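Local structure of V-type ATP synthase alpha chain (4O1S) at residues 87-100 with 108-122. The protein is the intein of the A subunit of an archaeal V-type ATP synthase, a mostly beta-stranded splicing domain of the Hint type. Residues are numbered along the deposited sequence; the frame is centred on the assembly and turned at random.
Sequences RSVSVTPVHKLFVL and VMASNLKVGDMIAAV. With SO4 (sulfate ion), chain G.
L97 and V108 exchange both of their backbone hydrogen bonds as an antiparallel pair in the hairpin of strands 96-101 and 104-109, part of the all-beta intein splicing domain. L97 N to V108 O and V108 N to L97 O each measure 2.8 Å. Beyond the hairpin, the type I turn T92-H95 is pinned to the chain leaving it: A110 N donates to H95 O at 2.7 Å, and S111 N to P93 O.

The other edge of strand 96-101 is crossed by strand 118-122 at 112°, joined at a single bridge, V99 with I119. A120 N donates to F98 O and L100 N to M118 O; one water links F98 N to A120 O and another L100 O to M118 N.

Apolar side chains pack between the hairpin and the crossing strand. V99 CG1 is anti to the backbone N (chi1 -179°), which turns CG2 to L113 CD1, at 3.9 Å, and I119 CG2, while L97 packs against A110, L113 and I119; I81 of strand 77-83 closes on L97 and L113.

R87, salt-bridged to D132 and hydrogen-bonded through NE to G163 O, lays one guanidinium face over A121 CB, 3.4 Å from NE. At the guanidinium edge, a water in its plane accepts from R87 NH2 at 2.9 Å and donates to V122 O.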
# COMPACT_ATOMS: atom_id res chain seq x y z
N ARG A 87 8.00 -1.28 -11.82
CA ARG A 87 7.07 -1.03 -10.73
C ARG A 87 7.85 -0.69 -9.47
O ARG A 87 8.95 -1.20 -9.25
CB ARG A 87 6.22 -2.26 -10.47
CG ARG A 87 5.36 -2.65 -11.65
CD ARG A 87 4.45 -3.79 -11.30
NE ARG A 87 3.42 -3.89 -12.31
CZ ARG A 87 3.58 -4.52 -13.46
NH1 ARG A 87 4.73 -5.13 -13.75
NH2 ARG A 87 2.59 -4.54 -14.33
N SER A 88 7.27 0.18 -8.64
CA SER A 88 7.95 0.61 -7.43
C SER A 88 7.01 0.97 -6.28
O SER A 88 5.88 1.43 -6.48
CB SER A 88 8.88 1.78 -7.72
OG SER A 88 8.12 2.95 -7.95
N VAL A 89 7.50 0.75 -5.07
CA VAL A 89 6.83 1.26 -3.88
C VAL A 89 7.88 1.33 -2.76
O VAL A 89 8.80 0.51 -2.69
CB VAL A 89 5.62 0.39 -3.51
CG1 VAL A 89 6.08 -1.01 -3.09
CG2 VAL A 89 4.77 1.06 -2.43
N SER A 90 7.79 2.35 -1.92
CA SER A 90 8.64 2.45 -0.74
C SER A 90 7.74 2.16 0.45
O SER A 90 6.67 2.77 0.61
CB SER A 90 9.31 3.83 -0.61
OG SER A 90 10.15 4.14 -1.72
N VAL A 91 8.13 1.19 1.26
CA VAL A 91 7.30 0.83 2.39
C VAL A 91 8.13 0.61 3.64
O VAL A 91 9.36 0.56 3.64
CB VAL A 91 6.45 -0.43 2.12
CG1 VAL A 91 5.52 -0.22 0.92
CG2 VAL A 91 7.36 -1.63 1.90
N THR A 92 7.40 0.50 4.72
CA THR A 92 7.92 0.20 6.02
C THR A 92 8.48 -1.23 5.98
O THR A 92 7.96 -2.07 5.26
CB THR A 92 6.71 0.33 6.97
OG1 THR A 92 6.84 1.52 7.76
CG2 THR A 92 6.53 -0.89 7.79
N PRO A 93 9.56 -1.51 6.74
CA PRO A 93 10.18 -2.85 6.73
C PRO A 93 9.24 -3.99 7.08
O PRO A 93 9.43 -5.08 6.51
CB PRO A 93 11.27 -2.74 7.79
CG PRO A 93 11.66 -1.34 7.77
CD PRO A 93 10.40 -0.53 7.45
N VAL A 94 8.26 -3.76 7.97
CA VAL A 94 7.32 -4.82 8.37
C VAL A 94 6.13 -5.01 7.40
O VAL A 94 5.40 -5.99 7.52
CB VAL A 94 6.79 -4.67 9.82
CG1 VAL A 94 7.89 -4.85 10.82
CG2 VAL A 94 6.12 -3.34 10.04
N HIS A 95 5.96 -4.08 6.47
CA HIS A 95 4.95 -4.21 5.42
C HIS A 95 5.20 -5.46 4.58
O HIS A 95 6.36 -5.85 4.39
CB HIS A 95 4.95 -2.99 4.51
CG HIS A 95 3.60 -2.66 3.98
ND1 HIS A 95 2.67 -3.62 3.67
CD2 HIS A 95 3.00 -1.47 3.74
CE1 HIS A 95 1.56 -3.04 3.24
NE2 HIS A 95 1.74 -1.73 3.28
N LYS A 96 4.12 -6.06 4.09
CA LYS A 96 4.20 -7.34 3.37
C LYS A 96 3.84 -7.27 1.90
O LYS A 96 2.93 -6.53 1.49
CB LYS A 96 3.33 -8.41 4.03
CG LYS A 96 3.95 -8.96 5.28
CD LYS A 96 2.95 -9.68 6.14
CE LYS A 96 3.68 -10.35 7.29
NZ LYS A 96 2.81 -11.25 8.07
N LEU A 97 4.58 -8.04 1.11
CA LEU A 97 4.29 -8.19 -0.31
C LEU A 97 3.92 -9.66 -0.50
O LEU A 97 4.12 -10.48 0.40
CB LEU A 97 5.49 -7.82 -1.17
CG LEU A 97 6.11 -6.40 -1.25
CD1 LEU A 97 5.21 -5.44 -1.93
CD2 LEU A 97 6.53 -5.83 0.12
N PHE A 98 3.39 -9.98 -1.67
CA PHE A 98 3.06 -11.36 -1.99
C PHE A 98 4.07 -11.89 -2.99
O PHE A 98 4.33 -11.25 -4.03
CB PHE A 98 1.66 -11.44 -2.58
CG PHE A 98 0.59 -11.23 -1.56
CD1 PHE A 98 0.27 -12.25 -0.66
CD2 PHE A 98 -0.08 -10.01 -1.49
CE1 PHE A 98 -0.71 -12.06 0.31
CE2 PHE A 98 -1.07 -9.80 -0.53
CZ PHE A 98 -1.39 -10.82 0.37
N VAL A 99 4.63 -13.06 -2.70
CA VAL A 99 5.64 -13.65 -3.58
C VAL A 99 5.23 -14.99 -4.15
O VAL A 99 4.80 -15.89 -3.42
CB VAL A 99 6.99 -13.83 -2.85
CG1 VAL A 99 8.04 -14.42 -3.78
CG2 VAL A 99 7.46 -12.51 -2.39
N LEU A 100 5.38 -15.12 -5.45
CA LEU A 100 5.17 -16.40 -6.11
C LEU A 100 6.38 -17.29 -5.94
O LEU A 100 7.42 -17.04 -6.53
CB LEU A 100 4.91 -16.16 -7.59
CG LEU A 100 4.81 -17.42 -8.45
CD1 LEU A 100 3.67 -18.33 -7.96
CD2 LEU A 100 4.61 -17.02 -9.90
N VAL A 108 5.46 -11.92 2.37
CA VAL A 108 6.81 -11.71 2.86
C VAL A 108 7.00 -10.25 3.27
O VAL A 108 6.46 -9.34 2.64
CB VAL A 108 7.87 -12.13 1.82
CG1 VAL A 108 7.76 -11.26 0.63
CG2 VAL A 108 9.28 -12.00 2.39
N MET A 109 7.74 -10.05 4.35
CA MET A 109 8.05 -8.72 4.82
C MET A 109 9.05 -8.09 3.90
O MET A 109 9.98 -8.74 3.40
CB MET A 109 8.59 -8.75 6.24
CG MET A 109 7.53 -9.13 7.25
SD MET A 109 8.03 -8.69 8.92
CE MET A 109 9.42 -9.79 9.06
N ALA A 110 8.84 -6.80 3.68
CA ALA A 110 9.76 -6.02 2.90
C ALA A 110 11.22 -6.30 3.33
O ALA A 110 12.14 -6.47 2.51
CB ALA A 110 9.39 -4.54 3.03
N SER A 111 11.42 -6.41 4.63
CA SER A 111 12.75 -6.69 5.15
C SER A 111 13.24 -8.11 4.86
O SER A 111 14.40 -8.39 5.09
CB SER A 111 12.80 -6.41 6.65
OG SER A 111 11.90 -7.25 7.32
N ASN A 112 12.38 -9.00 4.35
CA ASN A 112 12.87 -10.35 4.00
C ASN A 112 12.86 -10.61 2.51
O ASN A 112 13.39 -11.62 2.03
CB ASN A 112 12.08 -11.44 4.72
CG ASN A 112 12.30 -11.42 6.21
OD1 ASN A 112 13.41 -11.14 6.68
ND2 ASN A 112 11.24 -11.69 6.96
N LEU A 113 12.23 -9.70 1.79
CA LEU A 113 12.31 -9.71 0.35
C LEU A 113 13.77 -9.79 -0.17
O LEU A 113 14.69 -9.16 0.38
CB LEU A 113 11.63 -8.46 -0.16
CG LEU A 113 11.07 -8.54 -1.57
CD1 LEU A 113 10.09 -9.70 -1.64
CD2 LEU A 113 10.42 -7.18 -1.89
N LYS A 114 13.97 -10.59 -1.22
CA LYS A 114 15.28 -10.68 -1.87
C LYS A 114 15.14 -10.21 -3.31
O LYS A 114 14.10 -10.40 -3.92
CB LYS A 114 15.78 -12.12 -1.91
CG LYS A 114 15.51 -12.96 -0.66
CD LYS A 114 16.25 -12.46 0.58
CE LYS A 114 15.96 -13.35 1.81
NZ LYS A 114 16.45 -12.75 3.09
N VAL A 115 16.19 -9.61 -3.85
CA VAL A 115 16.21 -9.37 -5.28
C VAL A 115 16.04 -10.72 -5.94
O VAL A 115 16.48 -11.76 -5.40
CB VAL A 115 17.50 -8.70 -5.77
CG1 VAL A 115 17.73 -7.42 -5.01
CG2 VAL A 115 18.69 -9.65 -5.64
N GLY A 116 15.36 -10.72 -7.08
CA GLY A 116 15.03 -11.96 -7.74
C GLY A 116 13.59 -12.39 -7.48
O GLY A 116 12.94 -12.92 -8.38
N ASP A 117 13.11 -12.14 -6.26
CA ASP A 117 11.71 -12.43 -5.90
C ASP A 117 10.65 -11.87 -6.87
O ASP A 117 10.78 -10.76 -7.38
CB ASP A 117 11.42 -11.97 -4.47
CG ASP A 117 12.16 -12.82 -3.43
OD1 ASP A 117 12.77 -13.83 -3.86
OD2 ASP A 117 12.12 -12.48 -2.22
N MET A 118 9.60 -12.65 -7.11
CA MET A 118 8.51 -12.23 -7.99
C MET A 118 7.33 -11.73 -7.18
O MET A 118 6.68 -12.51 -6.47
CB MET A 118 8.08 -13.37 -8.92
CG MET A 118 9.16 -13.74 -9.90
SD MET A 118 8.82 -15.21 -10.87
CE MET A 118 8.00 -14.48 -12.27
N ILE A 119 7.07 -10.43 -7.25
CA ILE A 119 6.02 -9.90 -6.40
C ILE A 119 4.74 -9.66 -7.17
O ILE A 119 4.77 -9.45 -8.38
CB ILE A 119 6.46 -8.65 -5.61
CG1 ILE A 119 6.76 -7.47 -6.53
CG2 ILE A 119 7.69 -8.97 -4.77
CD1 ILE A 119 7.02 -6.19 -5.72
N ALA A 120 3.64 -9.73 -6.45
CA ALA A 120 2.31 -9.61 -7.02
C ALA A 120 1.98 -8.17 -7.43
O ALA A 120 2.11 -7.23 -6.63
CB ALA A 120 1.27 -10.14 -6.03
N ALA A 121 1.57 -8.02 -8.68
CA ALA A 121 1.15 -6.75 -9.21
C ALA A 121 -0.14 -7.01 -9.96
O ALA A 121 -0.49 -8.15 -10.21
CB ALA A 121 2.19 -6.22 -10.15
N VAL A 122 -0.85 -5.95 -10.34
CA VAL A 122 -2.06 -6.09 -11.12
C VAL A 122 -1.91 -5.43 -12.50
O VAL A 122 -1.53 -4.26 -12.60
CB VAL A 122 -3.21 -5.47 -10.38
CG1 VAL A 122 -4.44 -5.44 -11.25
CG2 VAL A 122 -3.46 -6.26 -9.14
S SO4 G . 7.79 -13.04 6.75
O1 SO4 G . 8.23 -14.32 6.19
O2 SO4 G . 6.38 -12.78 6.46
O3 SO4 G . 7.92 -13.05 8.22
O4 SO4 G . 8.64 -11.99 6.15
O HOH W 1 0.31 -2.78 -13.82
O HOH W 2 2.97 -8.08 -3.86
O HOH W 3 9.83 -15.33 -6.42